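Local coordinates for NADB-Rossmann Superfamily protein (Streptococcus agalactiae, PDB 3LEC), which probably methylates N1 of adenine 22 in tRNA, as a zinc-binding protein of the TrmK family with a Rossmann-type domain, at residues 14-19 / 36-41; 106-111 / 119-124; 31-36 / 48-53. All blocks are in the same frame, centred on the assembly; numbering follows the deposited sequence.

From the N terminus, helix 10-16 leads through a turn into strand 23-28 and on to helix 34-41, and interaction 1 closes this first loop by bringing helix 10-16 and the turn against helix 34-41. Before it closes, interaction 3 opens at 31-36; it shares Pro36 with interaction 1 and closes on strand 45-52, so the two contacts cross along the chain. Their centres lie about 11 Å apart. Interaction 2 follows in series, closing a short loop between helix 101-110 and strand 120-125. Interactions 2 and 3 reach the same sheet, and interaction 1 is tied to it as Val15 packs on Val122 and Gln124, on the face of strand 120-125 opposite helix 101-110.

Interaction 1: residues 14-19 / 36-41; sequences KVANYV and PIFLLQ
Ala16 of helix 10-16 turns its methyl toward helix 34-41 and is met by two side chains at once. Its CB lies 3.9 Å from Leu39 CD2 and 4.0 Å from Phe38 CD2, approaching the Phe38 ring obliquely. A side chain of one carbon suits this place, because the backbones come near here, with 7.2 Å between Ala16 CA and Leu39 CA. A type I turn from Ala16 to Val19, closed by the backbone bond from Val19 N to Ala16 O (3.1 Å), follows. In the Rossmann-type fold this is the passage from a helix ahead of the first strand into strand 23-28, and the contact joins that helix to the first crossover helix, both on one face of the sheet. The turn brings Val19 round to the same neighbour. With CG1 anti to the backbone N (chi1 -179°), both of its methyls straddle one branch of Leu39: Val19 CG1 and CG2 each lie 4.0 Å from Leu39 CD1. Leucine suits position 39 because its fork serves two partners, CD2 for Ala16 and CD1 for Val19, while Cys45 of strand 45-52 touches both Val19 and Leu39 from the sheet side.

Interaction 2: residues 106-111 / 119-124; sequences DILNND and KTLVLQ
Leu108, Leu121 and Leu123 all carry CG anti to their carbonyl carbon, but Leu121 differs from the other two at the next bond, and that difference decides which methyl does the touching. In Leu108 the second torsion (chi2 173°) places CD1 anti to CA and sets CD2 off to one side, so both tips point to the strand. Leu123 is extended in the same way (chi2 171°), and its CD1 meets Leu108 CD1 end to end at 4.1 Å. Leu121 is rotated instead (chi2 88°), which makes CD2 its far-reaching methyl; Leu121 CD2 comes to 3.7 Å from Leu108 CD2, again tip to tip. One helix leucine is thus shared between two strand leucines. Helix 101-110 and strand 120-125 are successive parts of the beta-alpha-beta unit that starts with strand 93-99, and in such a right-handed crossover the helix rests on the sheet through apolar side chains. Alternation along the strand supplies the partners: Leu121 and Leu123 face the helix, whereas Val122 and Gln124 face the other side and touch Val15 of helix 10-16. The backbones stay well separated, with 10.4 Å between Leu108 CA and Leu121 CA, a gap that long branched side chains can bridge from both sides. Ile96 of strand 93-99 and Leu115 in the connecting loop also touch Leu108, adding apolar neighbours to this buried side chain.

Interaction 3: residues 31-36 / 48-53; sequences DHAYLP and AIAGEV
Ala33 and Pro36 meet strand 45-52 through apolar contacts alone. Ala33 CB lies 4.0 Å from Ala50 CB, a meeting of single methyls, and the Pro36 ring presents CB to Ala48 CB at 3.8 Å, while Pro36 CG stands more loosely, 4.5 Å from Ala50 CB. Ala48 and Ala50, two residues apart on the strand, both face the helix start. Small residues suit the place because the backbones run close, 5.8 Å separating Ala33 CA from Ala50 CA. Proline fits in the first helical turn, where a backbone N-H would have no acceptor in the preceding turn.

The hydrogen bonds belong to the loop itself. A type I' turn from Asp31 to Tyr34, closed by Tyr34 N to Asp31 O (3.0 Å), holds His32 and Ala33 in left-handed backbone conformations and leaves Ala33 at the N-cap of helix 34-41. His32 ND1 donates to Asp31 OD1 over 2.7 Å, nearly straight at 171° and only 5° out of the imidazole plane, so the bond fixes the rotation of the ring. His32 O accepts from Asn64 of helix 55-67.

Within the loop, His32 CB lies over one face of the Tyr34 ring, toward its rim, and Tyr34 OH lies over a face of the His32 ring, also offset to the rim.

In Rossmann-type methyltransferases the loop after the first strand and an acidic residue ending the second line the cofactor pocket; this loop and Glu52 occupy the matching positions, consistent with such a site. No hydrogen bond spans the segments, which implies that close-fitting, nonpolar surfaces seat the helix on the strand while polar bonds inside the loop set its shape.

Interaction 1: residues 14-19 / 36-41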
ATOM      1  N   LYS A  14       9.773  -2.823   4.753  1.00 17.92           N
ATOM      2  CA  LYS A  14       8.650  -3.605   5.271  1.00 19.49           C
ATOM      3  C   LYS A  14       7.688  -4.082   4.165  1.00 19.23           C
ATOM      4  O   LYS A  14       7.095  -5.145   4.280  1.00 19.74           O
ATOM      5  CB  LYS A  14       7.996  -2.876   6.445  1.00 20.77           C
ATOM      6  CG  LYS A  14       8.947  -2.925   7.651  1.00 22.84           C
ATOM      7  CD  LYS A  14       8.524  -2.077   8.831  1.00 26.58           C
ATOM      8  CE  LYS A  14       9.664  -1.993   9.861  1.00 26.77           C
ATOM      9  NZ  LYS A  14       9.799  -3.261  10.631  1.00 29.36           N
ATOM     10  N   VAL A  15       7.584  -3.329   3.074  1.00 17.91           N
ATOM     11  CA  VAL A  15       6.930  -3.839   1.871  1.00 18.01           C
ATOM     12  C   VAL A  15       7.745  -5.001   1.252  1.00 17.33           C
ATOM     13  O   VAL A  15       7.190  -6.047   0.959  1.00 17.72           O
ATOM     14  CB  VAL A  15       6.702  -2.728   0.818  1.00 16.06           C
ATOM     15  CG1 VAL A  15       6.161  -3.297  -0.487  1.00 15.87           C
ATOM     16  CG2 VAL A  15       5.729  -1.702   1.348  1.00 17.84           C
ATOM     17  N   ALA A  16       9.041  -4.794   1.025  1.00 17.35           N
ATOM     18  CA  ALA A  16       9.919  -5.856   0.457  1.00 17.62           C
ATOM     19  C   ALA A  16       9.840  -7.165   1.240  1.00 18.51           C
ATOM     20  O   ALA A  16       9.874  -8.231   0.631  1.00 18.08           O
ATOM     21  CB  ALA A  16      11.373  -5.388   0.394  1.00 17.05           C
ATOM     22  N   ASN A  17       9.720  -7.073   2.571  1.00 18.47           N
ATOM     23  CA  ASN A  17       9.699  -8.271   3.433  1.00 20.01           C
ATOM     24  C   ASN A  17       8.515  -9.193   3.118  1.00 20.08           C
ATOM     25  O   ASN A  17       8.572 -10.371   3.446  1.00 20.99           O
ATOM     26  CB  ASN A  17       9.651  -7.926   4.932  1.00 19.29           C
ATOM     27  CG  ASN A  17      10.879  -7.164   5.417  1.00 21.03           C
ATOM     28  OD1 ASN A  17      10.821  -6.454   6.422  1.00 22.14           O
ATOM     29  ND2 ASN A  17      11.979  -7.296   4.708  1.00 19.70           N
ATOM     30  N   TYR A  18       7.456  -8.636   2.523  1.00 20.16           N
ATOM     31  CA  TYR A  18       6.243  -9.381   2.176  1.00 20.63           C
ATOM     32  C   TYR A  18       6.175  -9.876   0.729  1.00 19.83           C
ATOM     33  O   TYR A  18       5.228 -10.570   0.366  1.00 19.65           O
ATOM     34  CB  TYR A  18       4.988  -8.572   2.471  1.00 21.04           C
ATOM     35  CG  TYR A  18       4.642  -8.417   3.921  1.00 22.94           C
ATOM     36  CD1 TYR A  18       4.235  -9.504   4.693  1.00 24.82           C
ATOM     37  CD2 TYR A  18       4.688  -7.161   4.519  1.00 25.65           C
ATOM     38  CE1 TYR A  18       3.891  -9.337   6.055  1.00 26.16           C
ATOM     39  CE2 TYR A  18       4.343  -6.992   5.858  1.00 26.27           C
ATOM     40  CZ  TYR A  18       3.953  -8.076   6.610  1.00 27.06           C
ATOM     41  OH  TYR A  18       3.610  -7.872   7.931  1.00 32.29           O
ATOM     42  N   VAL A  19       7.172  -9.535  -0.081  1.00 19.39           N
ATOM     43  CA  VAL A  19       7.199  -9.987  -1.476  1.00 20.78           C
ATOM     44  C   VAL A  19       7.735 -11.407  -1.450  1.00 21.19           C
ATOM     45  O   VAL A  19       8.798 -11.654  -0.864  1.00 21.25           O
ATOM     46  CB  VAL A  19       8.096  -9.090  -2.358  1.00 19.96           C
ATOM     47  CG1 VAL A  19       8.085  -9.561  -3.821  1.00 20.84           C
ATOM     48  CG2 VAL A  19       7.622  -7.647  -2.266  1.00 22.02           C
ATOM     49  N   PRO A  36      12.269  -2.481  -6.591  1.00 18.01           N
ATOM     50  CA  PRO A  36      12.721  -3.524  -7.523  1.00 17.91           C
ATOM     51  C   PRO A  36      14.256  -3.754  -7.523  1.00 17.46           C
ATOM     52  O   PRO A  36      14.701  -4.907  -7.589  1.00 17.50           O
ATOM     53  CB  PRO A  36      12.241  -3.021  -8.903  1.00 18.33           C
ATOM     54  CG  PRO A  36      11.177  -2.075  -8.642  1.00 18.82           C
ATOM     55  CD  PRO A  36      11.396  -1.492  -7.247  1.00 18.65           C
ATOM     56  N   ILE A  37      15.069  -2.694  -7.410  1.00 17.34           N
ATOM     57  CA  ILE A  37      16.531  -2.872  -7.372  1.00 16.90           C
ATOM     58  C   ILE A  37      16.964  -3.686  -6.151  1.00 17.47           C
ATOM     59  O   ILE A  37      17.811  -4.561  -6.259  1.00 18.05           O
ATOM     60  CB  ILE A  37      17.310  -1.508  -7.449  1.00 17.50           C
ATOM     61  CG1 ILE A  37      17.176  -0.913  -8.858  1.00 16.93           C
ATOM     62  CG2 ILE A  37      18.795  -1.672  -7.089  1.00 16.63           C
ATOM     63  CD1 ILE A  37      17.391   0.583  -8.912  1.00 17.08           C
ATOM     64  N   PHE A  38      16.391  -3.385  -4.998  1.00 17.39           N
ATOM     65  CA  PHE A  38      16.723  -4.126  -3.798  1.00 17.61           C
ATOM     66  C   PHE A  38      16.454  -5.613  -4.017  1.00 17.34           C
ATOM     67  O   PHE A  38      17.320  -6.459  -3.770  1.00 18.38           O
ATOM     68  CB  PHE A  38      15.914  -3.653  -2.592  1.00 17.94           C
ATOM     69  CG  PHE A  38      16.157  -4.503  -1.380  1.00 19.74           C
ATOM     70  CD1 PHE A  38      17.403  -4.478  -0.742  1.00 22.46           C
ATOM     71  CD2 PHE A  38      15.185  -5.401  -0.941  1.00 19.21           C
ATOM     72  CE1 PHE A  38      17.671  -5.308   0.357  1.00 22.67           C
ATOM     73  CE2 PHE A  38      15.420  -6.227   0.180  1.00 21.27           C
ATOM     74  CZ  PHE A  38      16.659  -6.189   0.824  1.00 22.35           C
ATOM     75  N   LEU A  39      15.261  -5.908  -4.522  1.00 18.30           N
ATOM     76  CA  LEU A  39      14.785  -7.286  -4.603  1.00 19.35           C
ATOM     77  C   LEU A  39      15.593  -8.059  -5.626  1.00 20.35           C
ATOM     78  O   LEU A  39      15.898  -9.233  -5.394  1.00 21.31           O
ATOM     79  CB  LEU A  39      13.301  -7.322  -4.951  1.00 18.48           C
ATOM     80  CG  LEU A  39      12.405  -6.823  -3.815  1.00 19.55           C
ATOM     81  CD1 LEU A  39      10.960  -6.826  -4.284  1.00 18.84           C
ATOM     82  CD2 LEU A  39      12.613  -7.688  -2.527  1.00 17.59           C
ATOM     83  N   LEU A  40      15.928  -7.407  -6.746  1.00 20.73           N
ATOM     84  CA  LEU A  40      16.728  -8.048  -7.797  1.00 22.31           C
ATOM     85  C   LEU A  40      18.210  -8.174  -7.458  1.00 24.00           C
ATOM     86  O   LEU A  40      18.831  -9.194  -7.777  1.00 25.04           O
ATOM     87  CB  LEU A  40      16.544  -7.349  -9.157  1.00 21.81           C
ATOM     88  CG  LEU A  40      15.444  -7.940 -10.052  1.00 22.99           C
ATOM     89  CD1 LEU A  40      15.709  -9.433 -10.360  1.00 23.29           C
ATOM     90  CD2 LEU A  40      14.031  -7.772  -9.455  1.00 24.36           C
ATOM     91  N   GLN A  41      18.786  -7.157  -6.810  1.00 25.04           N
ATOM     92  CA  GLN A  41      20.205  -7.234  -6.459  1.00 26.79           C
ATOM     93  C   GLN A  41      20.449  -8.344  -5.431  1.00 27.68           C
ATOM     94  O   GLN A  41      21.529  -8.926  -5.402  1.00 29.00           O
ATOM     95  CB  GLN A  41      20.750  -5.887  -5.973  1.00 26.62           C
ATOM     96  CG  GLN A  41      20.488  -5.590  -4.508  1.00 26.84           C
ATOM     97  CD  GLN A  41      20.727  -4.120  -4.119  1.00 27.83           C
ATOM     98  OE1 GLN A  41      20.476  -3.728  -2.982  1.00 29.28           O
ATOM     99  NE2 GLN A  41      21.208  -3.322  -5.054  1.00 29.36           N
TER

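Interaction 2: residues 106-111 / 119-124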
ATOM      1  N   ASP A 106      -8.658   3.087  -6.922  1.00 22.70           N
ATOM      2  CA  ASP A 106      -8.991   3.510  -8.286  1.00 24.94           C
ATOM      3  C   ASP A 106      -8.128   2.902  -9.369  1.00 24.63           C
ATOM      4  O   ASP A 106      -8.638   2.565 -10.438  1.00 24.95           O
ATOM      5  CB  ASP A 106      -8.953   5.031  -8.423  1.00 25.45           C
ATOM      6  CG  ASP A 106     -10.173   5.694  -7.832  1.00 28.63           C
ATOM      7  OD1 ASP A 106     -11.138   4.986  -7.449  1.00 32.06           O
ATOM      8  OD2 ASP A 106     -10.178   6.936  -7.766  1.00 31.23           O
ATOM      9  N   ILE A 107      -6.821   2.840  -9.127  1.00 24.19           N
ATOM     10  CA  ILE A 107      -5.877   2.237 -10.070  1.00 24.11           C
ATOM     11  C   ILE A 107      -6.217   0.745 -10.214  1.00 24.54           C
ATOM     12  O   ILE A 107      -6.233   0.201 -11.315  1.00 23.94           O
ATOM     13  CB  ILE A 107      -4.419   2.435  -9.598  1.00 24.22           C
ATOM     14  CG1 ILE A 107      -4.040   3.917  -9.632  1.00 23.84           C
ATOM     15  CG2 ILE A 107      -3.425   1.547 -10.391  1.00 25.05           C
ATOM     16  CD1 ILE A 107      -2.736   4.233  -8.920  1.00 25.02           C
ATOM     17  N   LEU A 108      -6.518   0.106  -9.088  1.00 24.02           N
ATOM     18  CA  LEU A 108      -6.906  -1.304  -9.094  1.00 24.15           C
ATOM     19  C   LEU A 108      -8.233  -1.534  -9.825  1.00 24.49           C
ATOM     20  O   LEU A 108      -8.357  -2.474 -10.623  1.00 24.49           O
ATOM     21  CB  LEU A 108      -6.984  -1.839  -7.669  1.00 24.14           C
ATOM     22  CG  LEU A 108      -5.644  -2.014  -6.960  1.00 23.50           C
ATOM     23  CD1 LEU A 108      -5.881  -2.388  -5.495  1.00 24.25           C
ATOM     24  CD2 LEU A 108      -4.743  -3.037  -7.684  1.00 23.80           C
ATOM     25  N   ASN A 109      -9.220  -0.686  -9.539  1.00 25.36           N
ATOM     26  CA  ASN A 109     -10.558  -0.806 -10.137  1.00 25.54           C
ATOM     27  C   ASN A 109     -10.530  -0.595 -11.654  1.00 25.99           C
ATOM     28  O   ASN A 109     -11.116  -1.375 -12.389  1.00 25.75           O
ATOM     29  CB  ASN A 109     -11.557   0.139  -9.471  1.00 25.19           C
ATOM     30  CG  ASN A 109     -13.020  -0.255  -9.738  1.00 26.67           C
ATOM     31  OD1 ASN A 109     -13.528  -1.220  -9.181  1.00 27.51           O
ATOM     32  ND2 ASN A 109     -13.694   0.514 -10.574  1.00 27.09           N
ATOM     33  N   ASN A 110      -9.812   0.430 -12.100  1.00 26.81           N
ATOM     34  CA  ASN A 110      -9.664   0.742 -13.527  1.00 27.32           C
ATOM     35  C   ASN A 110      -9.122  -0.405 -14.367  1.00 27.49           C
ATOM     36  O   ASN A 110      -9.433  -0.525 -15.564  1.00 27.85           O
ATOM     37  CB  ASN A 110      -8.794   1.989 -13.729  1.00 28.06           C
ATOM     38  CG  ASN A 110      -8.959   2.578 -15.118  1.00 28.93           C
ATOM     39  OD1 ASN A 110     -10.069   2.621 -15.648  1.00 31.29           O
ATOM     40  ND2 ASN A 110      -7.861   3.008 -15.720  1.00 29.00           N
ATOM     41  N   ASP A 111      -8.321  -1.257 -13.737  1.00 27.44           N
ATOM     42  CA  ASP A 111      -7.710  -2.390 -14.426  1.00 27.67           C
ATOM     43  C   ASP A 111      -7.938  -3.711 -13.716  1.00 27.03           C
ATOM     44  O   ASP A 111      -7.092  -4.607 -13.743  1.00 26.73           O
ATOM     45  CB  ASP A 111      -6.216  -2.132 -14.637  1.00 28.42           C
ATOM     46  CG  ASP A 111      -5.948  -1.237 -15.831  1.00 29.80           C
ATOM     47  OD1 ASP A 111      -6.421  -1.563 -16.945  1.00 31.85           O
ATOM     48  OD2 ASP A 111      -5.273  -0.202 -15.659  1.00 32.61           O
ATOM     49  N   LYS A 119      -1.211 -13.188  -8.016  1.00 22.25           N
ATOM     50  CA  LYS A 119      -1.402 -13.928  -6.771  1.00 22.08           C
ATOM     51  C   LYS A 119      -1.321 -13.111  -5.479  1.00 21.99           C
ATOM     52  O   LYS A 119      -2.030 -13.417  -4.517  1.00 21.67           O
ATOM     53  CB  LYS A 119      -0.446 -15.111  -6.670  1.00 22.16           C
ATOM     54  N   THR A 120      -0.436 -12.115  -5.455  1.00 21.91           N
ATOM     55  CA  THR A 120      -0.189 -11.315  -4.246  1.00 21.15           C
ATOM     56  C   THR A 120      -0.107  -9.816  -4.558  1.00 20.57           C
ATOM     57  O   THR A 120       0.534  -9.402  -5.542  1.00 19.99           O
ATOM     58  CB  THR A 120       1.146 -11.720  -3.584  1.00 21.94           C
ATOM     59  OG1 THR A 120       1.247 -13.158  -3.525  1.00 22.85           O
ATOM     60  CG2 THR A 120       1.280 -11.099  -2.157  1.00 22.11           C
ATOM     61  N   LEU A 121      -0.739  -9.001  -3.716  1.00 19.43           N
ATOM     62  CA  LEU A 121      -0.516  -7.558  -3.777  1.00 19.87           C
ATOM     63  C   LEU A 121      -0.002  -7.094  -2.435  1.00 19.62           C
ATOM     64  O   LEU A 121      -0.468  -7.560  -1.405  1.00 19.55           O
ATOM     65  CB  LEU A 121      -1.778  -6.784  -4.142  1.00 20.57           C
ATOM     66  CG  LEU A 121      -2.456  -7.100  -5.485  1.00 24.00           C
ATOM     67  CD1 LEU A 121      -3.442  -8.250  -5.317  1.00 25.54           C
ATOM     68  CD2 LEU A 121      -3.152  -5.872  -6.010  1.00 26.92           C
ATOM     69  N   VAL A 122       0.990  -6.207  -2.459  1.00 18.81           N
ATOM     70  CA  VAL A 122       1.442  -5.518  -1.250  1.00 18.66           C
ATOM     71  C   VAL A 122       1.182  -4.035  -1.489  1.00 17.95           C
ATOM     72  O   VAL A 122       1.676  -3.460  -2.458  1.00 18.12           O
ATOM     73  CB  VAL A 122       2.924  -5.804  -0.963  1.00 18.77           C
ATOM     74  CG1 VAL A 122       3.299  -5.342   0.459  1.00 18.96           C
ATOM     75  CG2 VAL A 122       3.185  -7.325  -1.092  1.00 18.28           C
ATOM     76  N   LEU A 123       0.362  -3.440  -0.632  1.00 17.90           N
ATOM     77  CA  LEU A 123      -0.188  -2.109  -0.856  1.00 17.49           C
ATOM     78  C   LEU A 123       0.140  -1.259   0.358  1.00 18.13           C
ATOM     79  O   LEU A 123      -0.064  -1.676   1.511  1.00 18.62           O
ATOM     80  CB  LEU A 123      -1.710  -2.192  -1.063  1.00 18.70           C
ATOM     81  CG  LEU A 123      -2.206  -3.172  -2.137  1.00 16.46           C
ATOM     82  CD1 LEU A 123      -3.734  -3.320  -2.102  1.00 14.79           C
ATOM     83  CD2 LEU A 123      -1.694  -2.772  -3.513  1.00 16.20           C
ATOM     84  N   GLN A 124       0.736  -0.106   0.101  1.00 18.33           N
ATOM     85  CA  GLN A 124       1.093   0.810   1.186  1.00 18.41           C
ATOM     86  C   GLN A 124       0.369   2.135   0.912  1.00 18.95           C
ATOM     87  O   GLN A 124       0.879   3.015   0.213  1.00 18.36           O
ATOM     88  CB  GLN A 124       2.622   0.941   1.297  1.00 19.03           C
ATOM     89  CG  GLN A 124       3.152   1.795   2.473  1.00 19.52           C
ATOM     90  CD  GLN A 124       3.164   3.288   2.145  1.00 22.90           C
ATOM     91  OE1 GLN A 124       3.904   3.737   1.264  1.00 21.79           O
ATOM     92  NE2 GLN A 124       2.340   4.061   2.853  1.00 26.41           N
TER

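Interaction 3: residues 31-36 / 48-53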
ATOM      1  N   ASP A  31       8.978   4.079  -6.740  1.00 21.03           N
ATOM      2  CA  ASP A  31       9.757   5.166  -6.171  1.00 21.38           C
ATOM      3  C   ASP A  31      11.216   4.967  -6.621  1.00 19.83           C
ATOM      4  O   ASP A  31      11.988   4.256  -5.977  1.00 18.51           O
ATOM      5  CB  ASP A  31       9.612   5.153  -4.638  1.00 21.18           C
ATOM      6  CG  ASP A  31      10.428   6.235  -3.948  1.00 26.22           C
ATOM      7  OD1 ASP A  31      11.056   7.058  -4.639  1.00 30.29           O
ATOM      8  OD2 ASP A  31      10.442   6.255  -2.699  1.00 29.49           O
ATOM      9  N   HIS A  32      11.560   5.579  -7.760  1.00 18.31           N
ATOM     10  CA  HIS A  32      12.922   5.576  -8.283  1.00 18.49           C
ATOM     11  C   HIS A  32      13.456   4.151  -8.558  1.00 17.44           C
ATOM     12  O   HIS A  32      14.654   3.957  -8.708  1.00 16.45           O
ATOM     13  CB  HIS A  32      13.887   6.317  -7.341  1.00 19.78           C
ATOM     14  CG  HIS A  32      13.649   7.793  -7.252  1.00 22.21           C
ATOM     15  ND1 HIS A  32      12.773   8.353  -6.345  1.00 28.07           N
ATOM     16  CD2 HIS A  32      14.183   8.827  -7.946  1.00 24.96           C
ATOM     17  CE1 HIS A  32      12.772   9.669  -6.493  1.00 27.13           C
ATOM     18  NE2 HIS A  32      13.613   9.981  -7.461  1.00 27.17           N
ATOM     19  N   ALA A  33      12.540   3.184  -8.647  1.00 17.75           N
ATOM     20  CA  ALA A  33      12.853   1.747  -8.783  1.00 17.72           C
ATOM     21  C   ALA A  33      13.679   1.171  -7.633  1.00 18.59           C
ATOM     22  O   ALA A  33      14.308   0.119  -7.776  1.00 18.04           O
ATOM     23  CB  ALA A  33      13.515   1.452 -10.114  1.00 18.56           C
ATOM     24  N   TYR A  34      13.683   1.848  -6.485  1.00 18.30           N
ATOM     25  CA  TYR A  34      14.466   1.347  -5.362  1.00 18.28           C
ATOM     26  C   TYR A  34      14.097  -0.066  -4.930  1.00 18.01           C
ATOM     27  O   TYR A  34      14.962  -0.949  -4.788  1.00 18.74           O
ATOM     28  CB  TYR A  34      14.349   2.276  -4.168  1.00 17.26           C
ATOM     29  CG  TYR A  34      14.944   3.657  -4.377  1.00 17.72           C
ATOM     30  CD1 TYR A  34      16.129   3.857  -5.101  1.00 18.45           C
ATOM     31  CD2 TYR A  34      14.327   4.756  -3.805  1.00 19.40           C
ATOM     32  CE1 TYR A  34      16.665   5.173  -5.258  1.00 19.06           C
ATOM     33  CE2 TYR A  34      14.833   6.030  -3.949  1.00 18.44           C
ATOM     34  CZ  TYR A  34      15.994   6.246  -4.659  1.00 19.91           C
ATOM     35  OH  TYR A  34      16.441   7.563  -4.727  1.00 18.71           O
ATOM     36  N   LEU A  35      12.810  -0.263  -4.710  1.00 18.55           N
ATOM     37  CA  LEU A  35      12.292  -1.543  -4.275  1.00 18.56           C
ATOM     38  C   LEU A  35      12.595  -2.670  -5.296  1.00 18.47           C
ATOM     39  O   LEU A  35      13.170  -3.688  -4.919  1.00 18.70           O
ATOM     40  CB  LEU A  35      10.805  -1.407  -3.947  1.00 18.61           C
ATOM     41  CG  LEU A  35      10.067  -2.717  -3.661  1.00 19.11           C
ATOM     42  CD1 LEU A  35      10.653  -3.384  -2.438  1.00 17.25           C
ATOM     43  CD2 LEU A  35       8.561  -2.478  -3.520  1.00 21.29           C
ATOM     44  N   PRO A  36      12.269  -2.481  -6.591  1.00 18.01           N
ATOM     45  CA  PRO A  36      12.721  -3.524  -7.523  1.00 17.91           C
ATOM     46  C   PRO A  36      14.256  -3.754  -7.523  1.00 17.46           C
ATOM     47  O   PRO A  36      14.701  -4.907  -7.589  1.00 17.50           O
ATOM     48  CB  PRO A  36      12.241  -3.021  -8.903  1.00 18.33           C
ATOM     49  CG  PRO A  36      11.177  -2.075  -8.642  1.00 18.82           C
ATOM     50  CD  PRO A  36      11.396  -1.492  -7.247  1.00 18.65           C
ATOM     51  N   ALA A  48      11.349  -7.950 -12.418  1.00 20.25           N
ATOM     52  CA  ALA A  48      10.479  -6.854 -12.013  1.00 19.23           C
ATOM     53  C   ALA A  48      10.264  -5.836 -13.126  1.00 19.25           C
ATOM     54  O   ALA A  48      11.089  -5.712 -14.033  1.00 19.08           O
ATOM     55  CB  ALA A  48      10.998  -6.167 -10.732  1.00 20.18           C
ATOM     56  N   ILE A  49       9.135  -5.139 -13.050  1.00 19.14           N
ATOM     57  CA  ILE A  49       8.831  -3.985 -13.907  1.00 18.15           C
ATOM     58  C   ILE A  49       8.617  -2.800 -12.976  1.00 18.82           C
ATOM     59  O   ILE A  49       7.880  -2.891 -11.962  1.00 18.20           O
ATOM     60  CB  ILE A  49       7.576  -4.204 -14.774  1.00 18.65           C
ATOM     61  CG1 ILE A  49       7.727  -5.446 -15.693  1.00 18.79           C
ATOM     62  CG2 ILE A  49       7.226  -2.945 -15.600  1.00 17.36           C
ATOM     63  CD1 ILE A  49       6.349  -6.021 -16.126  1.00 20.04           C
ATOM     64  N   ALA A  50       9.269  -1.693 -13.304  1.00 18.81           N
ATOM     65  CA  ALA A  50       9.027  -0.434 -12.604  1.00 19.45           C
ATOM     66  C   ALA A  50       8.131   0.377 -13.513  1.00 20.17           C
ATOM     67  O   ALA A  50       8.555   0.807 -14.580  1.00 21.15           O
ATOM     68  CB  ALA A  50      10.343   0.308 -12.315  1.00 19.02           C
ATOM     69  N   GLY A  51       6.880   0.561 -13.098  1.00 19.82           N
ATOM     70  CA  GLY A  51       5.882   1.232 -13.929  1.00 21.03           C
ATOM     71  C   GLY A  51       5.814   2.700 -13.556  1.00 21.83           C
ATOM     72  O   GLY A  51       5.665   3.041 -12.390  1.00 22.46           O
ATOM     73  N   GLU A  52       5.971   3.571 -14.542  1.00 21.45           N
ATOM     74  CA  GLU A  52       5.995   4.996 -14.271  1.00 22.10           C
ATOM     75  C   GLU A  52       4.985   5.626 -15.200  1.00 22.95           C
ATOM     76  O   GLU A  52       4.730   5.104 -16.302  1.00 21.68           O
ATOM     77  CB  GLU A  52       7.396   5.608 -14.480  1.00 22.15           C
ATOM     78  CG  GLU A  52       8.566   4.958 -13.704  1.00 22.83           C
ATOM     79  CD  GLU A  52       8.413   5.007 -12.166  1.00 24.36           C
ATOM     80  OE1 GLU A  52       7.598   5.775 -11.638  1.00 26.53           O
ATOM     81  OE2 GLU A  52       9.125   4.253 -11.479  1.00 26.24           O
ATOM     82  N   VAL A  53       4.428   6.747 -14.753  1.00 22.87           N
ATOM     83  CA  VAL A  53       3.304   7.371 -15.430  1.00 24.62           C
ATOM     84  C   VAL A  53       3.692   8.609 -16.254  1.00 24.60           C
ATOM     85  O   VAL A  53       3.017   8.951 -17.237  1.00 25.90           O
ATOM     86  CB  VAL A  53       2.167   7.696 -14.403  1.00 23.98           C
ATOM     87  CG1 VAL A  53       2.522   8.936 -13.542  1.00 25.79           C
ATOM     88  CG2 VAL A  53       0.841   7.858 -15.115  1.00 27.37           C
TER